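Local coordinates for protein beta-d-glucoside glucohydrolase (Hypocrea jecorina, PDB 3ZZ1) that probably hydrolyses terminal, non-reducing beta-D-glucosyl residues to release beta-D-glucose, acting as a secreted family 3 beta-glucosidase in cellulose degradation, at residues V108-V113 with Q154-H159; A198-S203 with L227-Y232; G231-D236 with G250-M255. All blocks are in the same frame, centred on the assembly; numbering follows the deposited sequence. Where two conformers were deposited one is given.

Contact 1. Residues V108-V113 with Q154-H159; sequences VILGPV and QATAKH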
loop_
_atom_site.group_PDB
_atom_site.type_symbol
_atom_site.label_atom_id
_atom_site.label_comp_id
_atom_site.label_asym_id
_atom_site.label_seq_id
_atom_site.Cartn_x
_atom_site.Cartn_y
_atom_site.Cartn_z
ATOM N N VAL A 108 10.295 -6.863 14.553
ATOM C CA VAL A 108 8.996 -6.593 13.945
ATOM C C VAL A 108 9.022 -5.293 13.151
ATOM O O VAL A 108 9.383 -4.243 13.682
ATOM C CB VAL A 108 7.842 -6.531 15.000
ATOM C CG1 VAL A 108 6.501 -6.631 14.316
ATOM C CG2 VAL A 108 7.970 -7.643 16.036
ATOM N N ILE A 109 8.652 -5.382 11.874
ATOM C CA ILE A 109 8.479 -4.200 11.030
ATOM C C ILE A 109 6.990 -3.863 10.918
ATOM O O ILE A 109 6.154 -4.738 10.646
ATOM C CB ILE A 109 9.150 -4.361 9.631
ATOM C CG1 ILE A 109 9.223 -3.010 8.900
ATOM C CG2 ILE A 109 8.440 -5.413 8.782
ATOM C CD1 ILE A 109 10.194 -2.014 9.527
ATOM N N LEU A 110 6.667 -2.596 11.156
ATOM C CA LEU A 110 5.277 -2.161 11.262
ATOM C C LEU A 110 4.684 -1.810 9.898
ATOM O O LEU A 110 4.528 -0.638 9.544
ATOM C CB LEU A 110 5.153 -1.011 12.269
ATOM C CG LEU A 110 5.662 -1.333 13.685
ATOM C CD1 LEU A 110 5.572 -0.113 14.588
ATOM C CD2 LEU A 110 4.914 -2.520 14.316
ATOM N N GLY A 111 4.364 -2.860 9.147
ATOM C CA GLY A 111 3.854 -2.772 7.779
ATOM C C GLY A 111 3.842 -4.182 7.209
ATOM O O GLY A 111 4.372 -5.096 7.839
ATOM N N PRO A 112 3.265 -4.382 6.011
ATOM C CA PRO A 112 2.699 -3.426 5.051
ATOM C C PRO A 112 1.268 -2.967 5.367
ATOM O O PRO A 112 0.656 -3.448 6.322
ATOM C CB PRO A 112 2.745 -4.205 3.735
ATOM C CG PRO A 112 2.601 -5.640 4.150
ATOM C CD PRO A 112 3.266 -5.762 5.481
ATOM N N VAL A 113 0.749 -2.044 4.559
ATOM C CA VAL A 113 -0.528 -1.383 4.841
ATOM C C VAL A 113 -1.668 -1.845 3.928
ATOM O O VAL A 113 -1.610 -1.659 2.709
ATOM C CB VAL A 113 -0.394 0.162 4.743
ATOM C CG1 VAL A 113 -1.742 0.850 5.010
ATOM C CG2 VAL A 113 0.659 0.665 5.705
ATOM N N GLN A 154 9.279 -10.418 11.458
ATOM C CA GLN A 154 7.828 -10.349 11.641
ATOM C C GLN A 154 7.238 -9.143 10.907
ATOM O O GLN A 154 7.704 -8.014 11.076
ATOM C CB GLN A 154 7.460 -10.270 13.127
ATOM C CG GLN A 154 7.862 -11.472 13.964
ATOM C CD GLN A 154 7.239 -11.437 15.349
ATOM O OE1 GLN A 154 6.101 -11.004 15.514
ATOM N NE2 GLN A 154 7.979 -11.898 16.350
ATOM N N ALA A 155 6.211 -9.390 10.096
ATOM C CA ALA A 155 5.465 -8.318 9.436
ATOM C C ALA A 155 4.203 -7.991 10.221
ATOM O O ALA A 155 3.687 -8.835 10.964
ATOM C CB ALA A 155 5.118 -8.707 8.003
ATOM N N THR A 156 3.703 -6.770 10.051
ATOM C CA THR A 156 2.516 -6.321 10.770
ATOM C C THR A 156 1.511 -5.708 9.805
ATOM O O THR A 156 1.693 -4.581 9.344
ATOM C CB THR A 156 2.871 -5.296 11.872
ATOM O OG1 THR A 156 3.828 -5.873 12.762
ATOM C CG2 THR A 156 1.632 -4.897 12.663
ATOM N N ALA A 157 0.456 -6.458 9.502
ATOM C CA ALA A 157 -0.625 -5.969 8.651
ATOM C C ALA A 157 -1.422 -4.903 9.396
ATOM O O ALA A 157 -2.040 -5.187 10.425
ATOM C CB ALA A 157 -1.531 -7.121 8.232
ATOM N N LYS A 158 -1.395 -3.679 8.875
ATOM C CA LYS A 158 -2.083 -2.542 9.492
ATOM C C LYS A 158 -2.824 -1.739 8.409
ATOM O O LYS A 158 -2.528 -1.908 7.234
ATOM C CB LYS A 158 -1.071 -1.666 10.250
ATOM C CG LYS A 158 -0.064 -0.927 9.359
ATOM C CD LYS A 158 0.947 -0.131 10.171
ATOM C CE LYS A 158 1.641 0.916 9.308
ATOM N NZ LYS A 158 2.825 1.503 10.004
ATOM N N HIS A 159 -3.802 -0.900 8.754
ATOM C CA HIS A 159 -4.367 -0.741 10.087
ATOM C C HIS A 159 -5.760 -1.365 10.088
ATOM O O HIS A 159 -6.576 -1.089 9.206
ATOM C CB HIS A 159 -4.471 0.744 10.444
ATOM C CG HIS A 159 -3.195 1.507 10.253
ATOM N ND1 HIS A 159 -2.816 2.029 9.035
ATOM C CD2 HIS A 159 -2.212 1.836 11.124
ATOM C CE1 HIS A 159 -1.654 2.643 9.163
ATOM N NE2 HIS A 159 -1.267 2.543 10.422
#
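Ile109 and Gln154 begin a series of backbone bonds between 108-113 and the strand that carries Gln154 to His159. Ile109 N donates to Gln154 O at 2.9 Å. Beyond this bond regular parallel pairing lapses, because Leu110 sits at the centre of an inverse gamma turn and a cis peptide joins Gly111 to Pro112. Gly111 O still takes the N-H of Thr156 at 2.9 Å. At the proline itself the chains are bonded again, Lys158 N giving a longer bond of 3.3 Å to Pro112 O.

Two side chains add polar links of their own. Lys158 leaves the backbone with CG between N and the carbonyl carbon (chi1 68°) and then runs fully extended, which carries NZ across to Leu110 O at 2.8 Å, above the carbonyl plane. A long, flexible amine suits a buried carbonyl left at the turn; a weak, long ion pair with Asp61 is its further partner. Thr156 OG1 makes a weak bond to Ile109 O.

Among the packing contacts, Val108 CG1 comes within 3.2 Å of the hydroxyl Thr156 OG1, the two side chains crossing at about a right angle, while Val108 CG2 rests against the amide of Gln154, whose OE1 is bonded to Tyr232 OH. Val113 CG2 meets Lys158 CE at 3.7 Å, one branch of this valine, CG2, lying on the aliphatic chain while CG1 is turned to Lys158 O. Ala155, small enough to admit Pro112 CD, shares with that ring the side covered by helix 134-150. Short parallel strands running into irregular loops, with helices packed outside, are characteristic of the TIM-barrel-type N-terminal domain of family 3 glycosidases.

Contact 2. Residues A198-S203 with L227-Y232; sequences ASVMCS and LGFPGY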
loop_
_atom_site.group_PDB
_atom_site.type_symbol
_atom_site.label_atom_id
_atom_site.label_comp_id
_atom_site.label_asym_id
_atom_site.label_seq_id
_atom_site.Cartn_x
_atom_site.Cartn_y
_atom_site.Cartn_z
ATOM N N ALA A 198 2.569 -12.334 10.804
ATOM C CA ALA A 198 2.839 -12.615 12.208
ATOM C C ALA A 198 1.891 -11.837 13.098
ATOM O O ALA A 198 1.374 -12.365 14.091
ATOM C CB ALA A 198 4.278 -12.253 12.541
ATOM N N SER A 199 1.655 -10.584 12.719
ATOM C CA SER A 199 0.885 -9.662 13.532
ATOM C C SER A 199 -0.033 -8.766 12.702
ATOM O O SER A 199 0.153 -8.606 11.490
ATOM C CB SER A 199 1.831 -8.801 14.373
ATOM O OG SER A 199 1.110 -7.976 15.268
ATOM N N VAL A 200 -1.017 -8.189 13.381
ATOM C CA VAL A 200 -1.956 -7.252 12.813
ATOM C C VAL A 200 -2.036 -6.108 13.811
ATOM O O VAL A 200 -2.048 -6.339 15.019
ATOM C CB VAL A 200 -3.344 -7.909 12.619
ATOM C CG1 VAL A 200 -4.401 -6.876 12.281
ATOM C CG2 VAL A 200 -3.285 -8.998 11.534
ATOM N N MET A 201 -2.053 -4.876 13.318
ATOM C CA MET A 201 -2.201 -3.714 14.189
ATOM C C MET A 201 -3.621 -3.151 14.089
ATOM O O MET A 201 -4.087 -2.827 12.992
ATOM C CB MET A 201 -1.172 -2.636 13.826
ATOM C CG MET A 201 -1.253 -1.375 14.673
ATOM S SD MET A 201 -0.343 0.030 13.966
ATOM C CE MET A 201 1.349 -0.541 14.108
ATOM N N CYS A 202 -4.306 -3.047 15.231
ATOM C CA CYS A 202 -5.643 -2.438 15.270
ATOM C C CYS A 202 -5.576 -0.905 15.261
ATOM O O CYS A 202 -4.614 -0.317 15.758
ATOM C CB CYS A 202 -6.495 -2.971 16.432
ATOM S SG CYS A 202 -5.768 -2.867 18.088
ATOM N N SER A 203 -6.606 -0.277 14.698
ATOM C CA SER A 203 -6.559 1.141 14.333
ATOM C C SER A 203 -7.024 2.103 15.425
ATOM O O SER A 203 -7.551 1.685 16.459
ATOM C CB SER A 203 -7.354 1.380 13.041
ATOM O OG SER A 203 -8.710 1.003 13.197
ATOM N N LEU A 227 -11.221 -15.472 9.841
ATOM C CA LEU A 227 -10.006 -15.481 9.013
ATOM C C LEU A 227 -8.941 -16.449 9.532
ATOM O O LEU A 227 -7.908 -16.641 8.888
ATOM C CB LEU A 227 -9.415 -14.070 8.862
ATOM C CG LEU A 227 -10.226 -12.955 8.191
ATOM C CD1 LEU A 227 -9.343 -11.740 7.961
ATOM C CD2 LEU A 227 -10.825 -13.425 6.881
ATOM N N GLY A 228 -9.192 -17.051 10.695
ATOM C CA GLY A 228 -8.286 -18.040 11.280
ATOM C C GLY A 228 -6.878 -17.544 11.562
ATOM O O GLY A 228 -5.919 -18.289 11.408
ATOM N N PHE A 229 -6.764 -16.284 11.971
ATOM C CA PHE A 229 -5.479 -15.648 12.281
ATOM C C PHE A 229 -4.878 -16.221 13.570
ATOM O O PHE A 229 -5.483 -16.107 14.638
ATOM C CB PHE A 229 -5.670 -14.127 12.396
ATOM C CG PHE A 229 -4.415 -13.361 12.717
ATOM C CD1 PHE A 229 -3.272 -13.487 11.924
ATOM C CD2 PHE A 229 -4.389 -12.477 13.794
ATOM C CE1 PHE A 229 -2.124 -12.762 12.218
ATOM C CE2 PHE A 229 -3.248 -11.750 14.089
ATOM C CZ PHE A 229 -2.115 -11.892 13.301
ATOM N N PRO A 230 -3.695 -16.853 13.468
ATOM C CA PRO A 230 -3.067 -17.439 14.653
ATOM C C PRO A 230 -2.071 -16.510 15.350
ATOM O O PRO A 230 -1.577 -16.849 16.426
ATOM C CB PRO A 230 -2.338 -18.672 14.088
ATOM C CG PRO A 230 -2.644 -18.681 12.574
ATOM C CD PRO A 230 -3.000 -17.274 12.244
ATOM N N GLY A 231 -1.783 -15.356 14.745
ATOM C CA GLY A 231 -0.825 -14.393 15.310
ATOM C C GLY A 231 -1.424 -13.421 16.313
ATOM O O GLY A 231 -2.522 -13.646 16.827
ATOM N N TYR A 232 -0.711 -12.326 16.576
ATOM C CA TYR A 232 -1.112 -11.390 17.630
ATOM C C TYR A 232 -1.550 -10.017 17.132
ATOM O O TYR A 232 -1.039 -9.509 16.128
ATOM C CB TYR A 232 -0.014 -11.248 18.696
ATOM C CG TYR A 232 1.292 -10.632 18.218
ATOM C CD1 TYR A 232 2.278 -11.418 17.620
ATOM C CD2 TYR A 232 1.549 -9.269 18.387
ATOM C CE1 TYR A 232 3.478 -10.863 17.185
ATOM C CE2 TYR A 232 2.751 -8.701 17.953
ATOM C CZ TYR A 232 3.715 -9.508 17.359
ATOM O OH TYR A 232 4.903 -8.966 16.927
#
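The Phe229 ring is filled on both faces: Val200 CG2 stands 3.6 Å above its plane, offset to the rim, and on the opposite face Gly231 N lies over the centre. Ser199 CA and Tyr232 O come in at the edge, in the ring plane. CG of Phe229 is anti to its backbone N (chi1 180°), which extends the ring between strand 199-202 and its own returning chain; a flat aromatic fits this slot, and the beta-branched Val200 offers it a methyl in a CH-pi contact. A second CH-pi contact puts Ser199 CB over the face of the Tyr232 ring, 3.7 Å from the centroid.

The backbones meet in a single parallel bridge, Ser199 with Tyr232. Tyr232 N donates to Ala198 O at 3.2 Å, and Val200 N donates to Tyr232 O at 3.0 Å. In the conformer described, one of two, Ser199 OG also gives its proton to Tyr232 O from above the carbonyl plane, so this extra grip is doubtful as a permanent feature. Having no side chain, Gly231 lets its CA approach Ala198 O to 3.2 Å in a CA-H...O contact.

Strand 199-202, helix 216-226 and strand 232-235 form a right-handed beta-alpha-beta crossover, and the contact lies where the chain leaves the helix to enter the second strand. Arg291 of helix 282-298 bonds the carbonyls of Phe229 and Gly231, Ile292 and Ala295 of that helix pack on Tyr232, and strand 154-160 borders 199-202 on its other side.

Contact 3. Residues G231-D236 with G250-M255; sequences GYVMTD and GLDMSM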
loop_
_atom_site.group_PDB
_atom_site.type_symbol
_atom_site.label_atom_id
_atom_site.label_comp_id
_atom_site.label_asym_id
_atom_site.label_seq_id
_atom_site.Cartn_x
_atom_site.Cartn_y
_atom_site.Cartn_z
ATOM N N GLY A 231 -1.783 -15.356 14.745
ATOM C CA GLY A 231 -0.825 -14.393 15.310
ATOM C C GLY A 231 -1.424 -13.421 16.313
ATOM O O GLY A 231 -2.522 -13.646 16.827
ATOM N N TYR A 232 -0.711 -12.326 16.576
ATOM C CA TYR A 232 -1.112 -11.390 17.630
ATOM C C TYR A 232 -1.550 -10.017 17.132
ATOM O O TYR A 232 -1.039 -9.509 16.128
ATOM C CB TYR A 232 -0.014 -11.248 18.696
ATOM C CG TYR A 232 1.292 -10.632 18.218
ATOM C CD1 TYR A 232 2.278 -11.418 17.620
ATOM C CD2 TYR A 232 1.549 -9.269 18.387
ATOM C CE1 TYR A 232 3.478 -10.863 17.185
ATOM C CE2 TYR A 232 2.751 -8.701 17.953
ATOM C CZ TYR A 232 3.715 -9.508 17.359
ATOM O OH TYR A 232 4.903 -8.966 16.927
ATOM N N VAL A 233 -2.499 -9.428 17.861
ATOM C CA VAL A 233 -2.998 -8.088 17.581
ATOM C C VAL A 233 -2.334 -7.081 18.514
ATOM O O VAL A 233 -2.434 -7.190 19.744
ATOM C CB VAL A 233 -4.538 -7.993 17.757
ATOM C CG1 VAL A 233 -5.027 -6.568 17.489
ATOM C CG2 VAL A 233 -5.258 -9.001 16.854
ATOM N N MET A 234 -1.652 -6.108 17.918
ATOM C CA MET A 234 -1.098 -4.987 18.660
ATOM C C MET A 234 -1.944 -3.753 18.378
ATOM O O MET A 234 -2.648 -3.692 17.367
ATOM C CB MET A 234 0.369 -4.743 18.276
ATOM C CG MET A 234 0.579 -3.979 16.960
ATOM S SD MET A 234 2.322 -3.745 16.539
ATOM C CE MET A 234 2.801 -5.406 16.076
ATOM N N THR A 235 -1.880 -2.784 19.283
ATOM C CA THR A 235 -2.566 -1.512 19.097
ATOM C C THR A 235 -1.698 -0.607 18.245
ATOM O O THR A 235 -0.469 -0.721 18.265
ATOM C CB THR A 235 -2.814 -0.779 20.445
ATOM O OG1 THR A 235 -1.559 -0.512 21.084
ATOM C CG2 THR A 235 -3.683 -1.600 21.378
ATOM N N ASP A 236 -2.333 0.299 17.507
ATOM C CA ASP A 236 -1.626 1.459 16.982
ATOM C C ASP A 236 -1.192 2.259 18.217
ATOM O O ASP A 236 -1.566 1.911 19.338
ATOM C CB ASP A 236 -2.524 2.269 16.042
ATOM C CG ASP A 236 -1.730 3.139 15.064
ATOM O OD1 ASP A 236 -0.592 3.542 15.378
ATOM O OD2 ASP A 236 -2.255 3.433 13.978
ATOM N N GLY A 250 -9.938 -9.528 22.469
ATOM C CA GLY A 250 -8.951 -10.185 21.623
ATOM C C GLY A 250 -7.671 -9.411 21.353
ATOM O O GLY A 250 -6.867 -9.825 20.513
ATOM N N LEU A 251 -7.471 -8.291 22.053
ATOM C CA LEU A 251 -6.187 -7.579 22.000
ATOM C C LEU A 251 -5.081 -8.406 22.663
ATOM O O LEU A 251 -5.302 -9.019 23.710
ATOM C CB LEU A 251 -6.285 -6.204 22.665
ATOM C CG LEU A 251 -5.031 -5.322 22.597
ATOM C CD1 LEU A 251 -4.628 -5.058 21.150
ATOM C CD2 LEU A 251 -5.259 -4.026 23.341
ATOM N N ASP A 252 -3.898 -8.405 22.051
ATOM C CA ASP A 252 -2.778 -9.231 22.500
ATOM C C ASP A 252 -1.569 -8.431 22.973
ATOM O O ASP A 252 -0.765 -8.937 23.758
ATOM C CB ASP A 252 -2.334 -10.180 21.383
ATOM C CG ASP A 252 -3.434 -11.123 20.944
ATOM O OD1 ASP A 252 -4.056 -11.761 21.817
ATOM O OD2 ASP A 252 -3.669 -11.234 19.724
ATOM N N MET A 253 -1.437 -7.191 22.497
ATOM C CA MET A 253 -0.242 -6.399 22.766
ATOM C C MET A 253 -0.530 -4.901 22.883
ATOM O O MET A 253 -1.109 -4.291 21.986
ATOM C CB MET A 253 0.843 -6.664 21.710
ATOM C CG MET A 253 2.227 -6.153 22.112
ATOM S SD MET A 253 3.514 -6.401 20.872
ATOM C CE MET A 253 3.954 -8.108 21.162
ATOM N N SER A 254 -0.109 -4.330 24.007
ATOM C CA SER A 254 -0.307 -2.924 24.304
ATOM C C SER A 254 0.904 -2.108 23.850
ATOM O O SER A 254 1.958 -2.138 24.490
ATOM C CB SER A 254 -0.533 -2.752 25.807
ATOM O OG SER A 254 -0.778 -1.402 26.132
ATOM N N MET A 255 0.746 -1.387 22.743
ATOM C CA MET A 255 1.834 -0.592 22.157
ATOM C C MET A 255 1.535 0.906 22.177
ATOM O O MET A 255 0.427 1.320 21.835
ATOM C CB MET A 255 2.112 -1.045 20.720
ATOM C CG MET A 255 2.957 -2.299 20.619
ATOM S SD MET A 255 4.680 -2.018 21.078
ATOM C CE MET A 255 4.900 -3.290 22.311
#
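Thr235 places OG1 between its backbone N and carbonyl carbon (chi1 60°), and this torsion divides its work: OG1 accepts the N-H of Met255 at 3.0 Å, while CG2 presses on Leu251 CD2 at a tight 3.5 Å. A threonine suits the place because one branch is polar and the other apolar. Met253, with CG anti to N (chi1 -165°) and a bend at chi3, brings CE to 3.5 Å from Tyr232 CE2, and its sulfur makes an oblique Met-aromatic contact with that ring.

Between them the main chains form one bridge, Met234 with Met253, flanked by Thr235 N to Met253 O at 3.2 Å. Gly250, whose positive phi suits glycine, closes helix 244-249 in a Schellman motif. Coming after strand 232-235 and that helix, segment 250-255 returns beside the strand, consistent with the beta-alpha succession of a TIM barrel.

Val233 is held at both ends of its backbone. Its N-H meets the anti lone pair of Asp252 OD2 at 2.8 Å, and its O accepts Asp252 N at 3.0 Å plus a weak bond from Met253 N. Lys224 salt-bridges the same OD2 and Arg284 OD1, which would be expected to offset this buried carboxylate's charge.

Overall arrangement
All three contacts belong to the TIM-barrel-type N-terminal domain and follow one another around its parallel sheet, in which strands 108-109, 154-160, 199-202 and 232-235 are successive neighbours. Contact 1 closes before contact 2 opens, and contact 3 starts on Gly231 and Tyr232, where contact 2 ends. Their centres lie about 10 Å (1 to 2), 8 Å (2 to 3) and 12 Å (1 to 3) apart. Backbone bonds of Met201 to Ala157 and of Met234 to Val200 join them edge to edge. Tyr232 and Gln154 tie contact 1 to the other two, and His159 packs near Asp236, so the series forms one continuous buried wall of the domain.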